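Local coordinates for protein polyhedrin (Operophtera brumata cypovirus 19, PDB 5A99) that forms the crystalline matrix of cypovirus polyhedra, the insect-virus occlusion bodies that embed virus particles and probably protect them outside the host, at residues S45-R50 against D217-Y222; D118-S123 against A188-N193. All blocks are in the same frame, centred on the assembly; numbering follows the deposited sequence.

Interaction 1: residues S45-R50 against D217-Y222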
ATOM      1  N   SER A  45       6.457 -20.119 -17.524  1.00 12.92           N
ATOM      2  CA  SER A  45       7.019 -19.728 -16.238  1.00 11.64           C
ATOM      3  C   SER A  45       5.878 -19.301 -15.313  1.00 11.88           C
ATOM      4  O   SER A  45       4.774 -18.993 -15.775  1.00 12.57           O
ATOM      5  CB  SER A  45       8.069 -18.614 -16.401  1.00 13.59           C
ATOM      6  OG  SER A  45       7.489 -17.337 -16.628  1.00 15.00           O
ATOM      7  N   LEU A  46       6.132 -19.319 -14.007  1.00 14.43           N
ATOM      8  CA  LEU A  46       5.150 -18.859 -13.036  1.00 11.64           C
ATOM      9  C   LEU A  46       5.610 -17.588 -12.361  1.00 13.81           C
ATOM     10  O   LEU A  46       6.779 -17.452 -11.979  1.00 14.16           O
ATOM     11  CB  LEU A  46       4.919 -19.901 -11.933  1.00 14.02           C
ATOM     12  CG  LEU A  46       3.946 -21.048 -12.187  1.00 11.60           C
ATOM     13  CD1 LEU A  46       4.466 -21.943 -13.320  1.00  9.50           C
ATOM     14  CD2 LEU A  46       3.745 -21.845 -10.905  1.00 10.22           C
ATOM     15  N   GLN A  47       4.668 -16.671 -12.189  1.00 14.44           N
ATOM     16  CA  GLN A  47       4.845 -15.576 -11.261  1.00 19.24           C
ATOM     17  C   GLN A  47       3.924 -15.818 -10.061  1.00 12.47           C
ATOM     18  O   GLN A  47       2.710 -15.948 -10.209  1.00 11.77           O
ATOM     19  CB  GLN A  47       4.531 -14.236 -11.917  1.00 15.32           C
ATOM     20  CG  GLN A  47       4.694 -13.073 -10.963  1.00 14.60           C
ATOM     21  CD  GLN A  47       4.691 -11.730 -11.657  1.00 22.41           C
ATOM     22  OE1 GLN A  47       5.541 -10.884 -11.385  1.00 20.55           O
ATOM     23  NE2 GLN A  47       3.727 -11.519 -12.543  1.00 19.07           N
ATOM     24  N   ILE A  48       4.529 -15.892  -8.880  1.00 11.79           N
ATOM     25  CA  ILE A  48       3.817 -16.134  -7.634  1.00  7.04           C
ATOM     26  C   ILE A  48       3.766 -14.861  -6.810  1.00  9.64           C
ATOM     27  O   ILE A  48       4.777 -14.202  -6.586  1.00 10.01           O
ATOM     28  CB  ILE A  48       4.494 -17.267  -6.811  1.00  8.60           C
ATOM     29  CG1 ILE A  48       4.598 -18.535  -7.656  1.00 11.50           C
ATOM     30  CG2 ILE A  48       3.727 -17.549  -5.517  1.00  8.90           C
ATOM     31  CD1 ILE A  48       5.164 -19.742  -6.918  1.00 13.71           C
ATOM     32  N   ILE A  49       2.563 -14.505  -6.388  1.00 12.71           N
ATOM     33  CA  ILE A  49       2.364 -13.388  -5.473  1.00 10.05           C
ATOM     34  C   ILE A  49       1.734 -13.976  -4.221  1.00 10.70           C
ATOM     35  O   ILE A  49       0.664 -14.580  -4.291  1.00  9.04           O
ATOM     36  CB  ILE A  49       1.448 -12.317  -6.086  1.00 12.83           C
ATOM     37  CG1 ILE A  49       2.086 -11.727  -7.349  1.00 15.30           C
ATOM     38  CG2 ILE A  49       1.182 -11.191  -5.102  1.00 11.79           C
ATOM     39  CD1 ILE A  49       1.192 -10.785  -8.084  1.00 16.92           C
ATOM     40  N   ARG A  50       2.421 -13.850  -3.090  1.00 10.37           N
ATOM     41  CA  ARG A  50       1.867 -14.286  -1.820  1.00 11.09           C
ATOM     42  C   ARG A  50       1.574 -13.113  -0.909  1.00 11.22           C
ATOM     43  O   ARG A  50       2.453 -12.296  -0.599  1.00 13.62           O
ATOM     44  CB  ARG A  50       2.788 -15.242  -1.074  1.00 10.08           C
ATOM     45  CG  ARG A  50       2.164 -15.751   0.225  1.00 13.11           C
ATOM     46  CD  ARG A  50       3.071 -16.696   0.982  1.00 10.94           C
ATOM     47  NE  ARG A  50       4.093 -16.019   1.782  1.00 12.73           N
ATOM     48  CZ  ARG A  50       5.398 -16.279   1.716  1.00 15.71           C
ATOM     49  NH1 ARG A  50       5.854 -17.174   0.845  1.00 14.54           N
ATOM     50  NH2 ARG A  50       6.252 -15.638   2.522  1.00  9.98           N
ATOM     51  N   ASP A 217       3.895  -8.265   0.487  1.00 12.44           N
ATOM     52  CA  ASP A 217       3.570  -9.293  -0.487  1.00 16.59           C
ATOM     53  C   ASP A 217       4.884  -9.819  -1.041  1.00 16.64           C
ATOM     54  O   ASP A 217       5.805  -9.049  -1.320  1.00 10.34           O
ATOM     55  CB  ASP A 217       2.701  -8.755  -1.625  1.00 14.98           C
ATOM     56  CG  ASP A 217       1.277  -8.441  -1.185  1.00 16.34           C
ATOM     57  OD1 ASP A 217       0.857  -8.891  -0.096  1.00 11.64           O
ATOM     58  OD2 ASP A 217       0.564  -7.759  -1.951  1.00 16.84           O
ATOM     59  N   LEU A 218       4.974 -11.134  -1.190  1.00 12.90           N
ATOM     60  CA  LEU A 218       6.156 -11.732  -1.784  1.00 11.93           C
ATOM     61  C   LEU A 218       5.914 -11.981  -3.263  1.00 11.26           C
ATOM     62  O   LEU A 218       4.887 -12.538  -3.636  1.00 12.64           O
ATOM     63  CB  LEU A 218       6.501 -13.047  -1.091  1.00 14.96           C
ATOM     64  CG  LEU A 218       7.735 -13.789  -1.626  1.00 12.23           C
ATOM     65  CD1 LEU A 218       8.465 -14.531  -0.509  1.00 14.49           C
ATOM     66  CD2 LEU A 218       7.331 -14.747  -2.709  1.00 16.69           C
ATOM     67  N   TYR A 219       6.853 -11.532  -4.092  1.00 14.11           N
ATOM     68  CA  TYR A 219       6.846 -11.808  -5.528  1.00 16.45           C
ATOM     69  C   TYR A 219       7.953 -12.798  -5.862  1.00  9.93           C
ATOM     70  O   TYR A 219       9.093 -12.620  -5.437  1.00 11.37           O
ATOM     71  CB  TYR A 219       7.093 -10.516  -6.312  1.00 17.63           C
ATOM     72  CG  TYR A 219       5.859  -9.719  -6.697  1.00 11.35           C
ATOM     73  CD1 TYR A 219       5.136  -9.010  -5.748  1.00 17.19           C
ATOM     74  CD2 TYR A 219       5.447  -9.644  -8.022  1.00 16.82           C
ATOM     75  CE1 TYR A 219       4.013  -8.262  -6.104  1.00 17.70           C
ATOM     76  CE2 TYR A 219       4.327  -8.905  -8.390  1.00 16.42           C
ATOM     77  CZ  TYR A 219       3.614  -8.214  -7.429  1.00 15.44           C
ATOM     78  OH  TYR A 219       2.503  -7.479  -7.805  1.00 18.98           O
ATOM     79  N   ALA A 220       7.630 -13.826  -6.635  1.00 10.77           N
ATOM     80  CA  ALA A 220       8.611 -14.839  -7.039  1.00 12.46           C
ATOM     81  C   ALA A 220       8.395 -15.246  -8.485  1.00  8.82           C
ATOM     82  O   ALA A 220       7.266 -15.272  -8.963  1.00 12.70           O
ATOM     83  CB  ALA A 220       8.529 -16.067  -6.144  1.00 14.62           C
ATOM     84  N   HIS A 221       9.490 -15.588  -9.159  1.00 12.30           N
ATOM     85  CA  HIS A 221       9.466 -16.024 -10.549  1.00 12.16           C
ATOM     86  C   HIS A 221      10.144 -17.392 -10.663  1.00 11.67           C
ATOM     87  O   HIS A 221      11.306 -17.558 -10.272  1.00 11.47           O
ATOM     88  CB  HIS A 221      10.175 -14.975 -11.416  1.00 17.69           C
ATOM     89  CG  HIS A 221      10.057 -15.213 -12.892  1.00 13.49           C
ATOM     90  ND1 HIS A 221       9.155 -16.094 -13.440  1.00 17.94           N
ATOM     91  CD2 HIS A 221      10.731 -14.666 -13.933  1.00 14.44           C
ATOM     92  CE1 HIS A 221       9.284 -16.092 -14.756  1.00 12.02           C
ATOM     93  NE2 HIS A 221      10.232 -15.233 -15.080  1.00 20.54           N
ATOM     94  N   TYR A 222       9.407 -18.375 -11.174  1.00  9.80           N
ATOM     95  CA  TYR A 222       9.918 -19.744 -11.308  1.00 13.61           C
ATOM     96  C   TYR A 222       9.902 -20.216 -12.764  1.00 15.69           C
ATOM     97  O   TYR A 222       8.968 -19.921 -13.523  1.00 10.39           O
ATOM     98  CB  TYR A 222       9.136 -20.721 -10.408  1.00 10.93           C
ATOM     99  CG  TYR A 222       9.575 -20.644  -8.964  1.00 12.32           C
ATOM    100  CD1 TYR A 222      10.745 -21.277  -8.539  1.00 15.96           C
ATOM    101  CD2 TYR A 222       8.857 -19.897  -8.035  1.00 12.90           C
ATOM    102  CE1 TYR A 222      11.177 -21.187  -7.224  1.00 12.37           C
ATOM    103  CE2 TYR A 222       9.286 -19.801  -6.703  1.00 11.19           C
ATOM    104  CZ  TYR A 222      10.444 -20.451  -6.310  1.00 13.26           C
ATOM    105  OH  TYR A 222      10.882 -20.376  -5.003  1.00  9.48           O
TER

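Interaction 2: residues D118-S123 against A188-N193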
ATOM      1  N   ASP A 118      -6.776 -21.270   8.674  1.00  9.80           N
ATOM      2  CA  ASP A 118      -8.130 -21.363   9.195  1.00 15.87           C
ATOM      3  C   ASP A 118      -8.900 -20.189   8.623  1.00 17.88           C
ATOM      4  O   ASP A 118      -9.165 -19.198   9.310  1.00 10.00           O
ATOM      5  CB  ASP A 118      -8.146 -21.318  10.727  1.00 12.30           C
ATOM      6  CG  ASP A 118      -9.531 -21.527  11.296  1.00 17.06           C
ATOM      7  OD1 ASP A 118     -10.323 -22.246  10.655  1.00 16.85           O
ATOM      8  OD2 ASP A 118      -9.828 -20.971  12.376  1.00 18.98           O
ATOM      9  N   VAL A 119      -9.237 -20.284   7.345  1.00 15.87           N
ATOM     10  CA  VAL A 119      -9.864 -19.154   6.689  1.00 18.25           C
ATOM     11  C   VAL A 119     -11.382 -19.185   6.849  1.00 11.65           C
ATOM     12  O   VAL A 119     -12.006 -20.248   6.934  1.00 11.41           O
ATOM     13  CB  VAL A 119      -9.500 -19.071   5.186  1.00 20.08           C
ATOM     14  CG1 VAL A 119      -8.006 -19.144   4.994  1.00 20.31           C
ATOM     15  CG2 VAL A 119     -10.169 -20.151   4.416  1.00 12.87           C
ATOM     16  N   ASP A 120     -11.952 -17.991   6.896  1.00 13.61           N
ATOM     17  CA  ASP A 120     -13.377 -17.804   6.830  1.00 12.90           C
ATOM     18  C   ASP A 120     -13.760 -17.904   5.367  1.00 11.80           C
ATOM     19  O   ASP A 120     -13.556 -16.970   4.592  1.00 11.22           O
ATOM     20  CB  ASP A 120     -13.742 -16.430   7.370  1.00 13.73           C
ATOM     21  CG  ASP A 120     -15.184 -16.076   7.124  1.00 13.12           C
ATOM     22  OD1 ASP A 120     -15.985 -16.990   6.823  1.00 14.37           O
ATOM     23  OD2 ASP A 120     -15.527 -14.882   7.247  1.00 19.43           O
ATOM     24  N   LEU A 121     -14.294 -19.051   4.982  1.00 13.93           N
ATOM     25  CA  LEU A 121     -14.617 -19.293   3.581  1.00 10.89           C
ATOM     26  C   LEU A 121     -15.661 -18.310   3.045  1.00  7.37           C
ATOM     27  O   LEU A 121     -15.631 -17.957   1.869  1.00 13.42           O
ATOM     28  CB  LEU A 121     -15.087 -20.730   3.387  1.00 15.22           C
ATOM     29  CG  LEU A 121     -14.013 -21.815   3.506  1.00 16.13           C
ATOM     30  CD1 LEU A 121     -14.642 -23.207   3.543  1.00 16.67           C
ATOM     31  CD2 LEU A 121     -13.016 -21.709   2.371  1.00 12.42           C
ATOM     32  N   GLY A 122     -16.571 -17.867   3.910  1.00 10.85           N
ATOM     33  CA  GLY A 122     -17.548 -16.854   3.549  1.00 12.65           C
ATOM     34  C   GLY A 122     -16.945 -15.480   3.298  1.00 11.28           C
ATOM     35  O   GLY A 122     -17.621 -14.579   2.816  1.00 11.40           O
ATOM     36  N   SER A 123     -15.676 -15.304   3.633  1.00 13.44           N
ATOM     37  CA  SER A 123     -15.008 -14.034   3.371  1.00 13.38           C
ATOM     38  C   SER A 123     -14.160 -14.109   2.103  1.00 10.80           C
ATOM     39  O   SER A 123     -13.620 -13.108   1.647  1.00 12.59           O
ATOM     40  CB  SER A 123     -14.138 -13.629   4.561  1.00 12.71           C
ATOM     41  OG  SER A 123     -12.930 -14.369   4.600  1.00 10.51           O
ATOM     42  N   ALA A 188      -9.776 -10.802  -1.182  1.00 10.14           N
ATOM     43  CA  ALA A 188      -9.800 -10.613   0.255  1.00  7.92           C
ATOM     44  C   ALA A 188     -10.133 -11.922   0.919  1.00  9.20           C
ATOM     45  O   ALA A 188     -10.811 -12.781   0.348  1.00 10.86           O
ATOM     46  CB  ALA A 188     -10.813  -9.581   0.642  1.00  9.09           C
ATOM     47  N   VAL A 189      -9.644 -12.059   2.140  1.00  9.78           N
ATOM     48  CA  VAL A 189      -9.977 -13.187   2.976  1.00 10.61           C
ATOM     49  C   VAL A 189      -9.548 -12.867   4.407  1.00  8.50           C
ATOM     50  O   VAL A 189      -8.511 -12.243   4.618  1.00  8.53           O
ATOM     51  CB  VAL A 189      -9.302 -14.482   2.471  1.00  8.71           C
ATOM     52  CG1 VAL A 189      -7.804 -14.305   2.313  1.00 10.83           C
ATOM     53  CG2 VAL A 189      -9.614 -15.643   3.401  1.00 11.10           C
ATOM     54  N   GLN A 190     -10.358 -13.288   5.379  1.00  7.87           N
ATOM     55  CA  GLN A 190     -10.016 -13.127   6.790  1.00  9.36           C
ATOM     56  C   GLN A 190      -9.972 -14.499   7.442  1.00 10.64           C
ATOM     57  O   GLN A 190     -10.512 -15.481   6.896  1.00  9.22           O
ATOM     58  CB  GLN A 190     -11.046 -12.233   7.510  1.00  9.38           C
ATOM     59  CG  GLN A 190     -12.424 -12.839   7.596  1.00 11.70           C
ATOM     60  CD  GLN A 190     -13.386 -12.050   8.483  1.00 16.97           C
ATOM     61  OE1 GLN A 190     -13.046 -10.993   9.028  1.00 11.80           O
ATOM     62  NE2 GLN A 190     -14.600 -12.576   8.638  1.00 14.34           N
ATOM     63  N   ARG A 191      -9.347 -14.578   8.613  1.00 16.49           N
ATOM     64  CA  ARG A 191      -9.334 -15.835   9.349  1.00 14.93           C
ATOM     65  C   ARG A 191     -10.719 -16.054   9.927  1.00 13.60           C
ATOM     66  O   ARG A 191     -11.434 -15.090  10.221  1.00  9.11           O
ATOM     67  CB  ARG A 191      -8.277 -15.860  10.467  1.00 17.56           C
ATOM     68  CG  ARG A 191      -8.711 -15.288  11.812  1.00 15.55           C
ATOM     69  CD  ARG A 191      -7.747 -15.681  12.961  1.00 15.46           C
ATOM     70  NE  ARG A 191      -6.346 -15.756  12.544  1.00 16.36           N
ATOM     71  CZ  ARG A 191      -5.669 -16.892  12.390  1.00  9.68           C
ATOM     72  NH1 ARG A 191      -6.244 -18.062  12.635  1.00 11.95           N
ATOM     73  NH2 ARG A 191      -4.418 -16.864  11.993  1.00 12.65           N
ATOM     74  N   ALA A 192     -11.081 -17.321  10.089  1.00 12.30           N
ATOM     75  CA  ALA A 192     -12.362 -17.699  10.664  1.00 13.77           C
ATOM     76  C   ALA A 192     -12.484 -17.231  12.110  1.00 13.58           C
ATOM     77  O   ALA A 192     -11.569 -17.393  12.909  1.00 14.30           O
ATOM     78  CB  ALA A 192     -12.532 -19.215  10.600  1.00 14.30           C
ATOM     79  N   ASN A 193     -13.632 -16.664  12.451  1.00 16.97           N
ATOM     80  CA  ASN A 193     -13.950 -16.429  13.847  1.00 13.33           C
ATOM     81  C   ASN A 193     -15.356 -16.938  14.150  1.00 15.92           C
ATOM     82  O   ASN A 193     -16.352 -16.367  13.703  1.00 13.57           O
ATOM     83  CB  ASN A 193     -13.803 -14.953  14.213  1.00 13.15           C
ATOM     84  CG  ASN A 193     -13.950 -14.722  15.704  1.00 16.88           C
ATOM     85  OD1 ASN A 193     -14.269 -15.646  16.452  1.00 12.49           O
ATOM     86  ND2 ASN A 193     -13.706 -13.493  16.146  1.00 17.43           N
TER
HETATM   87  O   HOH W   1      -9.166 -18.727  13.363  1.00 16.61           O

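Interaction 1: residues S45-R50 against D217-Y222
At one border of the chain's six-stranded antiparallel sheet, Leu-46 to Arg-50 pairs with Leu-218 to Tyr-222, the outermost strand on that side within the chain. Reciprocal backbone hydrogen bonds join Leu-46 with Tyr-222, Ile-48 with Ala-220 and Arg-50 with Leu-218, and these six side chains lie on one face. The non-hydrogen-bonded pairs between them, Gln-47 with His-221 and Ile-49 with Tyr-219, occupy the other. There the Ile-49 side chain runs beside that of Tyr-219 in the same sense: CG1 of Ile-49 makes a CH-pi contact 3.8 Å from the centroid of the Tyr-219 ring, and Ile-49 CD1 lies 3.6 Å from Tyr-219 OH. Gln-47 meets the same ring at its edge, OE1 lying in the ring plane 3.6 Å from Tyr-219 CD2, with the amide turned 81° to the ring. Asn-70 ND2 donates to that OE1, and Tyr-219 OH bonds to Gln-65 O. ND1 of His-221 donates within its ring plane to Leu-46 O at 3.1 Å, approaching from 51° above the carbonyl plane. Tyr-222 N reaches the same Leu-46 O at 2.9 Å in the carbonyl plane. On the Leu-46 face, Ile-48 CD1 approaches Tyr-222 CD2 obliquely at 3.9 Å. Farther along, Leu-218 CD1 comes 3.9 Å from Arg-50 NH2, and Leu-218 CB lies over one face of the guanidinium. That group is held by Gln-52, Tyr-232 and Asn-132 O of the second subunit; Tyr-222 OH and Ser-93 OG of the second subunit are hydrogen-bonded. Leu-46 O is thus gripped by two N-H donors, one backbone and one imidazole, and the ND1 bond ties the ring to the neighbouring strand and limits its rotation.

Interaction 2: residues D118-S123 against A188-N193
Ala-188 O faces Ser-123 O at 3.1 Å, two acceptors with no hydrogen bond between them, while Ile-210 of the third subunit packs on the Ala-188 side chain. Val-189 CG2 packs 3.9 Å from Val-119 CB. Gln-190 N then donates almost straight to Ser-123 OG at 2.9 Å. That hydroxyl gives its own proton to Asp-120 O at 2.7 Å, in the carbonyl plane and on a lone pair. Because Ser-123 N also bonds to Asp-120 O, residues 120-123 close a type I beta turn, and Ser-123 OG couples this turn to strand 184-190. With chi1 at 66°, Gln-190 CG is flanked by its own backbone N and C and packs against Ser-123 CB and OG. The rest of the chain is extended, and NE2, with its partner in the amide plane, reaches the anti side of Asp-120 OD2 at 2.8 Å; Gln-190 OE1 goes to Tyr-200 OH. Gln-190 O accepts from Asp-120 N at 2.9 Å. Arg-191 forms a single backbone bridge with Val-119 and directs its guanidinium to Pro-54 O, Gln-26 O and Ser-31. Ala-192 N donates to Asp-118 O at 2.8 Å, and its CB lies 3.7 Å from Asp-118 OD2. One water links that OD2, Ala-192 O and Arg-191 NH1, while Arg-194 forms a salt bridge with Asp-118 OD1.

Overall arrangement
After helix 10-25 and strand 33-40, the chain enters strand 46-53, whose first part is later paired by residues 217-222. Interaction 1 closes a loop of 166 residues and adds strand 218-222 to the border of the six-stranded sheet, just before helix 225-236. Interaction 2 is nested inside this loop. Its first segment connects strand 110-116 of the large sheet to strand 125-129 of the three-stranded sheet, and its second begins on that smaller sheet's middle strand, 184-190, and runs to residue 193; 64 residues lie between them. The two contacts do not touch: their centres are 23 Å apart, their nearest atoms about 10 Å. The second subunit borders interaction 1, the third interaction 2.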